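Local coordinates for envelopment polyprotein (Bovine Schmallenberg virus BH80/Germany/2011, PDB 7A56) that yields Gc, a class II membrane fusion protein that fuses the viral envelope with a host membrane during entry, here as a postfusion trimer, at the interface of chains A and B. Residues are numbered along the deposited sequence; one frame, centred on the assembly and turned at random. Chains: chain A/B, Envelopment polyprotein.

The interface of chains A and B. Residues chain A 159-160, 162, 286; chain B 156, 170-171.
B:Asn171 turns its CG anti to its own carbonyl carbon (chi1 -85°), and a small second twist (chi2 -34°) aims the amide nitrogen at the main chain of A:Trp160; on the other chain, A:Cys286 likewise holds SG anti to its carbonyl carbon (chi1 -62°) and presents the sulphur to B:Arg156. The contact illustrates how loops at one end of the elongated subunits of a class II fusion protein can join in the postfusion trimer. ND2 of B:Asn171 donates to O of A:Trp160 over 3.0 Å, bent at the hydrogen but with the acceptor almost in the plane of the amide. Seen from the carbonyl, the donor stands tilted from its plane. Around the same nitrogen lie the CB atoms of A:Asn159 and A:Cys162, so the amide tip is bordered by carbon beside its polar partner. The backbone of B:Asn171 is used as well: its O is 2.8 Å from water 1, which in turn pairs nearly straight with N of A:Cys286 at 3.0 Å. Next to the indole of A:Trp160, the CG2 branch of B:Ile170 approaches CE3 loosely, at 4.3 Å. The disulfide between A:Cys162 and A:Cys286 ties the two chain A loops together, probably steadying the sulphur of A:Cys286 that faces chain B. CB of B:Asn171 lies near that sulphur, while the aliphatic stem of B:Arg156, bent at chi3, places CD 3.6 Å from SG of A:Cys286.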
loop_
_atom_site.group_PDB
_atom_site.type_symbol
_atom_site.label_atom_id
_atom_site.label_comp_id
_atom_site.label_asym_id
_atom_site.label_seq_id
_atom_site.Cartn_x
_atom_site.Cartn_y
_atom_site.Cartn_z
ATOM N N ASN A 159 -49.017 -16.124 -31.327
ATOM C CA ASN A 159 -50.365 -15.584 -31.119
ATOM C C ASN A 159 -50.920 -15.197 -32.464
ATOM O O ASN A 159 -50.185 -15.092 -33.445
ATOM C CB ASN A 159 -50.354 -14.340 -30.225
ATOM C CG ASN A 159 -50.364 -14.666 -28.766
ATOM O OD1 ASN A 159 -51.371 -15.105 -28.238
ATOM N ND2 ASN A 159 -49.225 -14.413 -28.083
ATOM N N TRP A 160 -52.235 -14.943 -32.498
ATOM C CA TRP A 160 -52.822 -14.473 -33.740
ATOM C C TRP A 160 -52.187 -13.148 -34.162
ATOM O O TRP A 160 -52.058 -12.228 -33.356
ATOM C CB TRP A 160 -54.331 -14.298 -33.558
ATOM C CG TRP A 160 -55.006 -14.057 -34.817
ATOM C CD1 TRP A 160 -55.445 -14.996 -35.701
ATOM C CD2 TRP A 160 -55.332 -12.793 -35.379
ATOM N NE1 TRP A 160 -56.060 -14.396 -36.755
ATOM C CE2 TRP A 160 -56.000 -13.043 -36.594
ATOM C CE3 TRP A 160 -55.146 -11.472 -34.963
ATOM C CZ2 TRP A 160 -56.469 -12.027 -37.418
ATOM C CZ3 TRP A 160 -55.619 -10.453 -35.788
ATOM C CH2 TRP A 160 -56.269 -10.741 -37.000
ATOM N N CYS A 162 -49.193 -13.101 -35.149
ATOM C CA CYS A 162 -47.827 -13.229 -34.670
ATOM C C CYS A 162 -47.454 -14.712 -34.728
ATOM O O CYS A 162 -47.019 -15.309 -33.755
ATOM C CB CYS A 162 -47.702 -12.686 -33.256
ATOM S SG CYS A 162 -45.972 -12.384 -32.839
ATOM N N CYS A 286 -43.776 -8.961 -34.795
ATOM C CA CYS A 286 -44.619 -10.030 -35.328
ATOM C C CYS A 286 -44.816 -9.934 -36.814
ATOM O O CYS A 286 -44.823 -8.849 -37.415
ATOM C CB CYS A 286 -46.015 -10.022 -34.664
ATOM S SG CYS A 286 -45.904 -10.330 -32.895
ATOM N N ARG B 156 -44.949 -4.369 -29.648
ATOM C CA ARG B 156 -46.245 -5.068 -29.712
ATOM C C ARG B 156 -47.208 -4.553 -28.632
ATOM O O ARG B 156 -48.004 -5.310 -28.075
ATOM C CB ARG B 156 -46.042 -6.591 -29.559
ATOM C CG ARG B 156 -45.099 -7.242 -30.588
ATOM C CD ARG B 156 -44.557 -8.603 -30.084
ATOM N NE ARG B 156 -43.582 -8.426 -28.970
ATOM C CZ ARG B 156 -43.845 -8.789 -27.712
ATOM N NH1 ARG B 156 -45.020 -9.357 -27.420
ATOM N NH2 ARG B 156 -42.960 -8.600 -26.761
ATOM N N ILE B 170 -52.920 -4.616 -33.840
ATOM C CA ILE B 170 -52.867 -5.833 -33.032
ATOM C C ILE B 170 -51.433 -6.314 -33.071
ATOM O O ILE B 170 -50.877 -6.496 -34.162
ATOM C CB ILE B 170 -53.801 -6.947 -33.562
ATOM C CG1 ILE B 170 -55.237 -6.445 -33.646
ATOM C CG2 ILE B 170 -53.646 -8.200 -32.672
ATOM C CD1 ILE B 170 -55.877 -6.082 -32.335
ATOM N N ASN B 171 -50.845 -6.525 -31.900
ATOM C CA ASN B 171 -49.482 -7.027 -31.810
ATOM C C ASN B 171 -48.521 -6.129 -32.604
ATOM O O ASN B 171 -47.686 -6.595 -33.391
ATOM C CB ASN B 171 -49.436 -8.502 -32.253
ATOM C CG ASN B 171 -49.784 -9.442 -31.104
ATOM O OD1 ASN B 171 -49.452 -9.150 -29.942
ATOM N ND2 ASN B 171 -50.486 -10.520 -31.383
HETATM O O HOH W 1 -45.021 -6.287 -34.204
#